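Local coordinates for protein putative NAD dependent dehydrogenase (Micromonospora echinospora, PDB 6NOR) that binds NAD and probably works as an oxidoreductase in the biosynthesis of the aminoglycoside antibiotic gentamicin, at residues A[38-43]-A[63-68]; A[136-141]-A[322-327]; A[148-153]-A[278-283]; A[193-198]-A[235-240]. All coordinates share one frame; numbering follows the deposited sequence.

Contact 1 of 4, residues A[38-43]-A[63-68]; sequences VHAEVL and TDLATR
Ala40 and Leu65 make the apolar part of this contact, where helices 34-44 and 59-69 face each other. The methyl CB of Ala40 points at the second helix and meets the leucine branch CD1 at 4.4 Å, a light van der Waals touch. Both residues are buried. Leu65 reaches across because CG stands trans to the backbone nitrogen (chi1 -170°), which carries the forked end of the side chain across toward Ala40. With CA atoms 8.3 Å apart, Ala40 and Leu65 mark the nearest approach of the two backbones, and the small alanine is what faces the longer leucine there.

The charged part lies at the exposed margin. Glu41 and Arg68 form a long salt bridge, OE2 to NH1 3.9 Å. The carboxylate is turned almost perpendicular to the guanidinium, their planes 84° apart, and OE2 sits well out of the guanidinium plane. No N-H is aimed at it, so the attraction is one of charge alone. Arg68 spans the gap with a chain extended from CG to NE, whereas the glutamate chain bends at chi2.

Beneath the helices, Leu65 and Ala66 pack on Val54 and Leu43 packs on Val49, all on strand 49-55. His39, on helix 34-44, is hydrogen-bonded to Asp317 and to the NAD-binding Glu115. Two neighbouring helices lying against a parallel sheet, one leading into strand 49-55 and the next following it, are characteristic of the NAD-binding Rossmann fold.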
loop_
_atom_site.group_PDB
_atom_site.type_symbol
_atom_site.label_atom_id
_atom_site.label_comp_id
_atom_site.label_asym_id
_atom_site.label_seq_id
_atom_site.Cartn_x
_atom_site.Cartn_y
_atom_site.Cartn_z
ATOM N N VAL A 38 18.737 24.380 6.988
ATOM C CA VAL A 38 17.372 24.256 6.488
ATOM C C VAL A 38 16.620 25.578 6.607
ATOM O O VAL A 38 15.936 26.004 5.667
ATOM C CB VAL A 38 16.579 23.169 7.244
ATOM C CG1 VAL A 38 15.115 23.109 6.747
ATOM C CG2 VAL A 38 17.263 21.818 7.097
ATOM N N HIS A 39 16.738 26.217 7.769
ATOM C CA HIS A 39 16.037 27.468 7.998
ATOM C C HIS A 39 16.591 28.566 7.102
ATOM O O HIS A 39 15.836 29.362 6.548
ATOM C CB HIS A 39 16.128 27.896 9.459
ATOM C CG HIS A 39 15.212 27.152 10.365
ATOM N ND1 HIS A 39 13.842 27.251 10.274
ATOM C CD2 HIS A 39 15.461 26.330 11.409
ATOM C CE1 HIS A 39 13.284 26.513 11.213
ATOM N NE2 HIS A 39 14.244 25.939 11.912
ATOM N N ALA A 40 17.906 28.604 6.963
ATOM C CA ALA A 40 18.564 29.556 6.065
ATOM C C ALA A 40 18.053 29.401 4.643
ATOM O O ALA A 40 17.864 30.389 3.933
ATOM C CB ALA A 40 20.078 29.372 6.088
ATOM N N GLU A 41 17.831 28.154 4.231
ATOM C CA GLU A 41 17.341 27.903 2.883
ATOM C C GLU A 41 15.875 28.278 2.769
ATOM O O GLU A 41 15.452 28.822 1.762
ATOM C CB GLU A 41 17.553 26.441 2.486
ATOM C CG GLU A 41 16.743 26.032 1.279
ATOM C CD GLU A 41 17.405 24.965 0.441
ATOM O OE1 GLU A 41 17.007 24.815 -0.739
ATOM O OE2 GLU A 41 18.313 24.277 0.958
ATOM N N VAL A 42 15.093 28.006 3.806
ATOM C CA VAL A 42 13.679 28.354 3.779
ATOM C C VAL A 42 13.491 29.864 3.858
ATOM O O VAL A 42 12.683 30.431 3.145
ATOM C CB VAL A 42 12.902 27.666 4.926
ATOM C CG1 VAL A 42 11.553 28.280 5.101
ATOM C CG2 VAL A 42 12.767 26.160 4.656
ATOM N N LEU A 43 14.259 30.522 4.716
ATOM C CA LEU A 43 14.057 31.948 4.942
ATOM C C LEU A 43 14.532 32.777 3.750
ATOM O O LEU A 43 13.852 33.713 3.361
ATOM C CB LEU A 43 14.758 32.384 6.225
ATOM C CG LEU A 43 14.072 31.788 7.456
ATOM C CD1 LEU A 43 14.921 31.924 8.705
ATOM C CD2 LEU A 43 12.716 32.441 7.652
ATOM N N THR A 63 31.125 29.941 8.565
ATOM C CA THR A 63 31.563 30.637 7.370
ATOM C C THR A 63 31.013 29.967 6.123
ATOM O O THR A 63 30.542 30.641 5.208
ATOM C CB THR A 63 33.096 30.713 7.301
ATOM O OG1 THR A 63 33.554 31.716 8.216
ATOM C CG2 THR A 63 33.555 31.058 5.912
ATOM N N ASP A 64 31.036 28.641 6.107
ATOM C CA ASP A 64 30.505 27.878 4.982
ATOM C C ASP A 64 29.026 28.175 4.740
ATOM O O ASP A 64 28.599 28.333 3.601
ATOM C CB ASP A 64 30.710 26.378 5.210
ATOM C CG ASP A 64 32.186 25.966 5.143
ATOM O OD1 ASP A 64 33.063 26.858 5.038
ATOM O OD2 ASP A 64 32.472 24.749 5.209
ATOM N N LEU A 65 28.245 28.271 5.808
ATOM C CA LEU A 65 26.840 28.606 5.653
ATOM C C LEU A 65 26.664 30.046 5.173
ATOM O O LEU A 65 25.924 30.301 4.230
ATOM C CB LEU A 65 26.072 28.376 6.963
ATOM C CG LEU A 65 24.546 28.479 6.838
ATOM C CD1 LEU A 65 23.993 27.491 5.797
ATOM C CD2 LEU A 65 23.842 28.303 8.177
ATOM N N ALA A 66 27.356 30.983 5.808
ATOM C CA ALA A 66 27.254 32.396 5.442
ATOM C C ALA A 66 27.623 32.707 3.984
ATOM O O ALA A 66 26.955 33.502 3.339
ATOM C CB ALA A 66 28.106 33.232 6.379
ATOM N N THR A 67 28.684 32.107 3.456
ATOM C CA THR A 67 29.078 32.450 2.088
ATOM C C THR A 67 28.070 31.892 1.099
ATOM O O THR A 67 27.878 32.421 0.018
ATOM C CB THR A 67 30.468 31.933 1.719
ATOM O OG1 THR A 67 30.427 30.510 1.580
ATOM C CG2 THR A 67 31.494 32.325 2.779
ATOM N N ARG A 68 27.413 30.819 1.491
ATOM C CA ARG A 68 26.407 30.192 0.664
ATOM C C ARG A 68 25.210 31.126 0.463
ATOM O O ARG A 68 24.566 31.109 -0.583
ATOM C CB ARG A 68 25.989 28.874 1.313
ATOM C CG ARG A 68 25.165 27.939 0.478
ATOM C CD ARG A 68 24.770 26.757 1.358
ATOM N NE ARG A 68 23.774 25.883 0.749
ATOM C CZ ARG A 68 23.088 24.964 1.422
ATOM N NH1 ARG A 68 22.202 24.199 0.795
ATOM N NH2 ARG A 68 23.296 24.815 2.727
#

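Contact 2 of 4, residues A[136-141]-A[322-327]; sequences GVVLAH and DAVLDG
Val138 meets Val324 and Ala323 where the edge of the parallel Rossmann sheet is covered by the last turns of helix 313-326. The contact is wholly apolar and is centred on one methyl: CG2 of Val138 approaches CG2 of Val324 to 4.1 Å and CB of Ala323 to 4.2 Å. It thus rests on two consecutive helix residues at once. From the helix side, Val324 CG2 also comes within 4.1 Å of Val138 CB, and the two valines cross obliquely instead of lying side by side. In Val138, CG1 is trans to the backbone nitrogen (chi1 174°), which leaves CG2 beside that nitrogen and in position to meet the helix.

The next shell fixes each partner. Gly136 closes helix 122-134 in a Schellman motif and leads the chain toward Val138. Just ahead of strand 139-141, Val138 is joined to the sheet by backbone bonding with Val112 and by its N-H, which is bonded to OD1 of Asn111. Val324 also touches Asn111, and it packs on Leu25 of strand 25-30, so the helix is seated on several strands. Met330 lies against both Ala323 and Ala140, extending the apolar patch along the strand.

Further out, Asp322 forms salt bridges through its two carboxylate oxygens to Arg48, in the loop before strand 49-55, and to Arg328, just beyond the helix. Near the end of the helix, Asp326 N is hydrogen-bonded to Asp322 O at 2.9 Å.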
loop_
_atom_site.group_PDB
_atom_site.type_symbol
_atom_site.label_atom_id
_atom_site.label_comp_id
_atom_site.label_asym_id
_atom_site.label_seq_id
_atom_site.Cartn_x
_atom_site.Cartn_y
_atom_site.Cartn_z
ATOM N N GLY A 136 7.273 42.563 24.290
ATOM C CA GLY A 136 6.466 42.746 23.090
ATOM C C GLY A 136 7.022 42.117 21.815
ATOM O O GLY A 136 6.838 42.684 20.742
ATOM N N VAL A 137 7.685 40.958 21.924
ATOM C CA VAL A 137 8.222 40.264 20.744
ATOM C C VAL A 137 7.599 38.893 20.551
ATOM O O VAL A 137 6.969 38.345 21.448
ATOM C CB VAL A 137 9.752 40.079 20.813
ATOM C CG1 VAL A 137 10.453 41.427 20.796
ATOM C CG2 VAL A 137 10.138 39.280 22.039
ATOM N N VAL A 138 7.769 38.345 19.358
ATOM C CA VAL A 138 7.280 37.010 19.073
ATOM C C VAL A 138 8.287 35.984 19.563
ATOM O O VAL A 138 9.492 36.094 19.294
ATOM C CB VAL A 138 7.021 36.795 17.566
ATOM C CG1 VAL A 138 6.636 35.328 17.287
ATOM C CG2 VAL A 138 5.947 37.756 17.064
ATOM N N LEU A 139 7.774 35.021 20.323
ATOM C CA LEU A 139 8.470 33.784 20.643
ATOM C C LEU A 139 7.764 32.648 19.900
ATOM O O LEU A 139 6.575 32.430 20.065
ATOM C CB LEU A 139 8.473 33.513 22.147
ATOM C CG LEU A 139 8.960 32.129 22.628
ATOM C CD1 LEU A 139 10.386 31.860 22.228
ATOM C CD2 LEU A 139 8.812 31.986 24.141
ATOM N N ALA A 140 8.505 31.931 19.076
ATOM C CA ALA A 140 7.918 30.885 18.276
ATOM C C ALA A 140 8.782 29.671 18.436
ATOM O O ALA A 140 9.963 29.807 18.719
ATOM C CB ALA A 140 7.825 31.314 16.810
ATOM N N HIS A 141 8.209 28.482 18.274
ATOM C CA HIS A 141 8.992 27.261 18.463
ATOM C C HIS A 141 8.893 26.341 17.256
ATOM O O HIS A 141 7.895 26.337 16.545
ATOM C CB HIS A 141 8.563 26.518 19.726
ATOM C CG HIS A 141 7.178 25.953 19.651
ATOM N ND1 HIS A 141 6.054 26.700 19.921
ATOM C CD2 HIS A 141 6.736 24.713 19.331
ATOM C CE1 HIS A 141 4.979 25.951 19.765
ATOM N NE2 HIS A 141 5.364 24.740 19.403
ATOM N N ASP A 322 5.199 36.157 9.026
ATOM C CA ASP A 322 3.945 36.899 8.995
ATOM C C ASP A 322 3.602 37.461 10.375
ATOM O O ASP A 322 3.034 38.536 10.473
ATOM C CB ASP A 322 2.779 36.028 8.505
ATOM C CG ASP A 322 2.912 35.614 7.034
ATOM O OD1 ASP A 322 3.692 36.239 6.275
ATOM O OD2 ASP A 322 2.219 34.650 6.639
ATOM N N ALA A 323 3.935 36.733 11.439
ATOM C CA ALA A 323 3.638 37.193 12.790
ATOM C C ALA A 323 4.491 38.404 13.159
ATOM O O ALA A 323 3.998 39.356 13.727
ATOM C CB ALA A 323 3.848 36.076 13.808
ATOM N N VAL A 324 5.771 38.357 12.826
ATOM C CA VAL A 324 6.671 39.462 13.117
ATOM C C VAL A 324 6.363 40.717 12.286
ATOM O O VAL A 324 6.243 41.806 12.831
ATOM C CB VAL A 324 8.131 39.057 12.880
ATOM C CG1 VAL A 324 9.022 40.283 12.872
ATOM C CG2 VAL A 324 8.570 38.075 13.939
ATOM N N LEU A 325 6.215 40.549 10.975
ATOM C CA LEU A 325 6.049 41.667 10.051
ATOM C C LEU A 325 4.645 42.253 10.000
ATOM O O LEU A 325 4.480 43.463 9.821
ATOM C CB LEU A 325 6.447 41.238 8.639
ATOM C CG LEU A 325 7.950 41.149 8.392
ATOM C CD1 LEU A 325 8.239 40.779 6.960
ATOM C CD2 LEU A 325 8.573 42.480 8.728
ATOM N N ASP A 326 3.636 41.401 10.140
ATOM C CA ASP A 326 2.248 41.815 9.930
ATOM C C ASP A 326 1.383 41.581 11.155
ATOM O O ASP A 326 0.168 41.726 11.087
ATOM C CB ASP A 326 1.625 41.076 8.734
ATOM C CG ASP A 326 2.423 41.244 7.448
ATOM O OD1 ASP A 326 2.870 42.379 7.171
ATOM O OD2 ASP A 326 2.598 40.243 6.714
ATOM N N GLY A 327 1.997 41.196 12.266
ATOM C CA GLY A 327 1.248 40.927 13.484
ATOM C C GLY A 327 0.184 39.841 13.367
ATOM O O GLY A 327 -0.710 39.745 14.202
#

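Contact 3 of 4, residues A[148-153]-A[278-283]; sequences APKFVR and QGMGVE
Lys150 extends from the first turn of helix 149-157 and donates from NZ to the carbonyl O of Gly279 at 3.0 Å. The contact belongs to the alpha/beta C-terminal part of this GFO/IDH/MocA-type fold, and joins that helix to the loop between strands 270-275 and 282-286.

The tight part is this buried ammonium. Its chain leaves the helix with CG trans to the backbone nitrogen (chi1 -178°) and bends near its end at chi3, which brings NZ over the Gly279 carbonyl and not into its plane: the donor stands 73° out of it. Backbone O of Asp275, at the end of strand 270-275, accepts a further hydrogen bond and that of Leu276 a weak one. NZ is thus gripped by two hydrogen bonds and a weak third, which would probably spread its charge over these oxygens. With an alanine in place of Lys150, the carbonyls of Gly279 and Asp275 would probably lose their shared donor, and the loop its link to the helix.

The looser side is at Met280, whose CG comes only to 4.4 Å from NZ. A second subunit covers this side: its Met280 packs on Lys150, and its strand pairs antiparallel with Val282 and Glu283. At Gly279 O, the angle from C through O to Lys150 NZ is 105°.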
loop_
_atom_site.group_PDB
_atom_site.type_symbol
_atom_site.label_atom_id
_atom_site.label_comp_id
_atom_site.label_asym_id
_atom_site.label_seq_id
_atom_site.Cartn_x
_atom_site.Cartn_y
_atom_site.Cartn_z
ATOM N N ALA A 148 2.795 20.660 8.291
ATOM C CA ALA A 148 2.939 19.830 7.111
ATOM C C ALA A 148 1.596 19.698 6.402
ATOM O O ALA A 148 0.608 19.306 7.001
ATOM C CB ALA A 148 3.495 18.441 7.484
ATOM N N PRO A 149 1.570 20.028 5.113
ATOM C CA PRO A 149 0.372 20.083 4.268
ATOM C C PRO A 149 -0.500 18.827 4.391
ATOM O O PRO A 149 -1.722 18.906 4.519
ATOM C CB PRO A 149 0.953 20.196 2.862
ATOM C CG PRO A 149 2.301 20.782 3.057
ATOM C CD PRO A 149 2.804 20.266 4.349
ATOM N N LYS A 150 0.148 17.672 4.360
ATOM C CA LYS A 150 -0.539 16.403 4.493
ATOM C C LYS A 150 -1.216 16.251 5.849
ATOM O O LYS A 150 -2.349 15.782 5.922
ATOM C CB LYS A 150 0.445 15.251 4.259
ATOM C CG LYS A 150 -0.158 13.895 4.329
ATOM C CD LYS A 150 0.878 12.822 4.067
ATOM C CE LYS A 150 1.588 13.086 2.763
ATOM N NZ LYS A 150 2.534 12.017 2.501
ATOM N N PHE A 151 -0.522 16.644 6.916
ATOM C CA PHE A 151 -1.056 16.528 8.266
ATOM C C PHE A 151 -2.142 17.563 8.537
ATOM O O PHE A 151 -3.072 17.296 9.261
ATOM C CB PHE A 151 0.071 16.658 9.295
ATOM C CG PHE A 151 0.966 15.447 9.378
ATOM C CD1 PHE A 151 0.599 14.248 8.802
ATOM C CD2 PHE A 151 2.180 15.519 10.005
ATOM C CE1 PHE A 151 1.433 13.133 8.874
ATOM C CE2 PHE A 151 3.013 14.418 10.087
ATOM C CZ PHE A 151 2.641 13.223 9.518
ATOM N N VAL A 152 -2.031 18.738 7.938
ATOM C CA VAL A 152 -3.063 19.748 8.042
ATOM C C VAL A 152 -4.366 19.236 7.448
ATOM O O VAL A 152 -5.419 19.317 8.071
ATOM C CB VAL A 152 -2.635 21.050 7.337
ATOM C CG1 VAL A 152 -3.794 21.988 7.217
ATOM C CG2 VAL A 152 -1.499 21.709 8.103
ATOM N N ARG A 153 -4.278 18.678 6.249
ATOM C CA ARG A 153 -5.397 17.972 5.648
ATOM C C ARG A 153 -5.983 16.905 6.558
ATOM O O ARG A 153 -7.182 16.839 6.734
ATOM C CB ARG A 153 -4.971 17.327 4.338
ATOM C CG ARG A 153 -6.084 16.572 3.666
ATOM C CD ARG A 153 -7.277 17.477 3.414
ATOM N NE ARG A 153 -8.096 16.985 2.325
ATOM C CZ ARG A 153 -9.413 17.115 2.258
ATOM N NH1 ARG A 153 -10.069 17.714 3.233
ATOM N NH2 ARG A 153 -10.073 16.639 1.213
ATOM N N GLN A 278 6.322 7.268 4.151
ATOM C CA GLN A 278 5.900 6.104 3.358
ATOM C C GLN A 278 4.602 6.390 2.602
ATOM O O GLN A 278 4.019 5.495 2.022
ATOM C CB GLN A 278 5.710 4.850 4.231
ATOM C CG GLN A 278 6.993 4.235 4.764
ATOM C CD GLN A 278 7.669 5.094 5.833
ATOM O OE1 GLN A 278 7.069 5.425 6.859
ATOM N NE2 GLN A 278 8.915 5.465 5.585
ATOM N N GLY A 279 4.149 7.638 2.614
ATOM C CA GLY A 279 2.942 7.997 1.892
ATOM C C GLY A 279 3.170 9.040 0.815
ATOM O O GLY A 279 2.298 9.844 0.516
ATOM N N MET A 280 4.345 9.029 0.208
ATOM C CA MET A 280 4.633 10.034 -0.784
ATOM C C MET A 280 4.289 9.604 -2.202
ATOM O O MET A 280 4.326 10.420 -3.106
ATOM C CB MET A 280 6.088 10.462 -0.675
ATOM C CG MET A 280 6.126 11.819 -0.037
ATOM S SD MET A 280 7.668 12.501 0.449
ATOM C CE MET A 280 7.118 13.581 1.746
ATOM N N GLY A 281 3.920 8.338 -2.381
ATOM C CA GLY A 281 3.382 7.862 -3.642
ATOM C C GLY A 281 4.410 7.633 -4.736
ATOM O O GLY A 281 4.055 7.509 -5.895
ATOM N N VAL A 282 5.686 7.592 -4.380
ATOM C CA VAL A 282 6.730 7.272 -5.349
ATOM C C VAL A 282 7.436 5.989 -4.942
ATOM O O VAL A 282 7.811 5.825 -3.790
ATOM C CB VAL A 282 7.764 8.413 -5.471
ATOM C CG1 VAL A 282 8.858 8.069 -6.465
ATOM C CG2 VAL A 282 7.083 9.680 -5.863
ATOM N N GLU A 283 7.610 5.071 -5.877
ATOM C CA GLU A 283 8.346 3.840 -5.597
ATOM C C GLU A 283 9.450 3.591 -6.624
ATOM O O GLU A 283 9.328 3.932 -7.796
ATOM C CB GLU A 283 7.398 2.654 -5.552
ATOM C CG GLU A 283 7.786 1.622 -4.546
ATOM C CD GLU A 283 6.797 0.481 -4.475
ATOM O OE1 GLU A 283 5.742 0.570 -5.135
ATOM O OE2 GLU A 283 7.076 -0.500 -3.752
#

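Contact 4 of 4, residues A[193-198]-A[235-240]; sequences GALTDL and GVVLIE
Leu195 projects from the short helix 194-197 onto Val237 and Gly235 of strand 234-241, joining helix to sheet in the alpha/beta C-terminal domain of the GFO/IDH/MocA family. CB starts the side chain along the flank of the strand, and with CG roughly trans to the backbone nitrogen (chi1 -152°) the rest is carried across the gap. CG already lies 4.4 Å from Val237 CG2. There the chain forks. CD2 keeps 4.4 Å from Val237 CG2, while CD1 makes the close packing at 3.6 Å from that same methyl. CD1 also comes to 4.5 Å from Gly235 CA.

Val237 answers from the strand with CG2, the methyl beside its backbone nitrogen, and its CB points toward the helix. Val236 points the other way and packs against Gln248 of the fourth subunit, so this strand has one face in the domain core and the other at a subunit interface. Tyr348 and Ala347 of helix 334-353 cover Leu195 and Val237 respectively, and Val251 from the adjoining strand also touches the leucine.

The helix itself is anchored by Glu232, whose OE2 accepts from Leu195 N. At its N-cap, Gly193 O receives both Thr196 N and Asp197 N, each at 2.8 Å. On the strand, the absence of a side chain at Gly235 leaves room for the leucine tip: a beta carbon there would stand only 3.2 Å from Leu195 CD1.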
loop_
_atom_site.group_PDB
_atom_site.type_symbol
_atom_site.label_atom_id
_atom_site.label_comp_id
_atom_site.label_asym_id
_atom_site.label_seq_id
_atom_site.Cartn_x
_atom_site.Cartn_y
_atom_site.Cartn_z
ATOM N N GLY A 193 16.850 11.768 25.350
ATOM C CA GLY A 193 17.064 11.102 24.083
ATOM C C GLY A 193 15.870 11.179 23.162
ATOM O O GLY A 193 15.263 12.231 23.023
ATOM N N ALA A 194 15.517 10.038 22.577
ATOM C CA ALA A 194 14.433 9.936 21.600
ATOM C C ALA A 194 13.140 10.546 22.085
ATOM O O ALA A 194 12.378 11.096 21.307
ATOM C CB ALA A 194 14.191 8.469 21.223
ATOM N N LEU A 195 12.877 10.434 23.375
ATOM C CA LEU A 195 11.646 10.975 23.933
ATOM C C LEU A 195 11.637 12.493 23.875
ATOM O O LEU A 195 10.597 13.113 23.728
ATOM C CB LEU A 195 11.460 10.506 25.370
ATOM C CG LEU A 195 10.037 10.386 25.876
ATOM C CD1 LEU A 195 9.209 9.638 24.856
ATOM C CD2 LEU A 195 10.044 9.661 27.209
ATOM N N THR A 196 12.806 13.101 23.970
ATOM C CA THR A 196 12.884 14.538 23.826
ATOM C C THR A 196 12.962 14.933 22.360
ATOM O O THR A 196 12.317 15.865 21.918
ATOM C CB THR A 196 14.116 15.098 24.565
ATOM O OG1 THR A 196 14.030 14.729 25.934
ATOM C CG2 THR A 196 14.193 16.627 24.444
ATOM N N ASP A 197 13.793 14.222 21.619
ATOM C CA ASP A 197 14.126 14.580 20.242
ATOM C C ASP A 197 12.934 14.324 19.312
ATOM O O ASP A 197 12.583 15.169 18.518
ATOM C CB ASP A 197 15.357 13.789 19.803
ATOM C CG ASP A 197 15.785 14.083 18.379
ATOM O OD1 ASP A 197 15.734 15.252 17.956
ATOM O OD2 ASP A 197 16.177 13.131 17.670
ATOM N N LEU A 198 12.320 13.147 19.430
ATOM C CA LEU A 198 11.219 12.741 18.563
ATOM C C LEU A 198 9.896 12.877 19.293
ATOM O O LEU A 198 8.869 13.182 18.699
ATOM C CB LEU A 198 11.395 11.295 18.082
ATOM C CG LEU A 198 12.719 10.982 17.392
ATOM C CD1 LEU A 198 12.784 9.528 17.013
ATOM C CD2 LEU A 198 12.934 11.839 16.167
ATOM N N GLY A 235 11.173 4.992 23.415
ATOM C CA GLY A 235 10.203 5.310 24.426
ATOM C C GLY A 235 8.797 5.155 23.906
ATOM O O GLY A 235 8.527 5.319 22.710
ATOM N N VAL A 236 7.904 4.824 24.825
ATOM C CA VAL A 236 6.492 4.789 24.540
ATOM C C VAL A 236 5.791 5.553 25.650
ATOM O O VAL A 236 6.020 5.322 26.818
ATOM C CB VAL A 236 5.951 3.352 24.449
ATOM C CG1 VAL A 236 4.516 3.367 23.968
ATOM C CG2 VAL A 236 6.792 2.527 23.508
ATOM N N VAL A 237 4.957 6.491 25.263
ATOM C CA VAL A 237 4.166 7.255 26.196
ATOM C C VAL A 237 2.689 6.932 26.019
ATOM O O VAL A 237 2.161 7.024 24.924
ATOM C CB VAL A 237 4.365 8.763 25.992
ATOM C CG1 VAL A 237 3.618 9.566 27.065
ATOM C CG2 VAL A 237 5.848 9.109 25.975
ATOM N N LEU A 238 2.026 6.565 27.104
ATOM C CA LEU A 238 0.578 6.490 27.104
ATOM C C LEU A 238 0.027 7.762 27.730
ATOM O O LEU A 238 0.258 8.032 28.904
ATOM C CB LEU A 238 0.088 5.248 27.857
ATOM C CG LEU A 238 0.695 3.932 27.348
ATOM C CD1 LEU A 238 0.115 2.738 28.078
ATOM C CD2 LEU A 238 0.517 3.800 25.837
ATOM N N ILE A 239 -0.684 8.548 26.929
ATOM C CA ILE A 239 -1.291 9.782 27.393
ATOM C C ILE A 239 -2.785 9.625 27.634
ATOM O O ILE A 239 -3.514 9.160 26.767
ATOM C CB ILE A 239 -1.099 10.911 26.379
ATOM C CG1 ILE A 239 0.371 11.087 26.039
ATOM C CG2 ILE A 239 -1.648 12.226 26.905
ATOM C CD1 ILE A 239 0.567 12.092 24.924
ATOM N N GLU A 240 -3.244 10.035 28.808
ATOM C CA GLU A 240 -4.672 10.064 29.067
ATOM C C GLU A 240 -5.173 11.499 28.953
ATOM O O GLU A 240 -4.874 12.332 29.792
ATOM C CB GLU A 240 -4.977 9.478 30.441
ATOM C CG GLU A 240 -6.414 9.618 30.902
ATOM C CD GLU A 240 -6.638 9.007 32.283
ATOM O OE1 GLU A 240 -7.401 9.593 33.084
ATOM O OE2 GLU A 240 -6.043 7.941 32.569
#

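Overall arrangement
From the N terminus, contact 1 closes first, a short loop between two successive helices of the Rossmann domain, and it is complete before any other opens. Contact 2 then begins at the last strand of that domain's parallel sheet and closes far along the chain, at helix 313-326. Its loop encloses contact 3, which links helix 149-157 to the segment 278-283, and contact 3 in turn encloses contact 4, between helix 194-197 and strand 234-241. None cross, and none touch. Contact 2 thus brings the chain back to the nucleotide-binding domain after most of the C-terminal sheet has been laid down, whereas contacts 1 and 4 lie on opposite sides of the chain's centre.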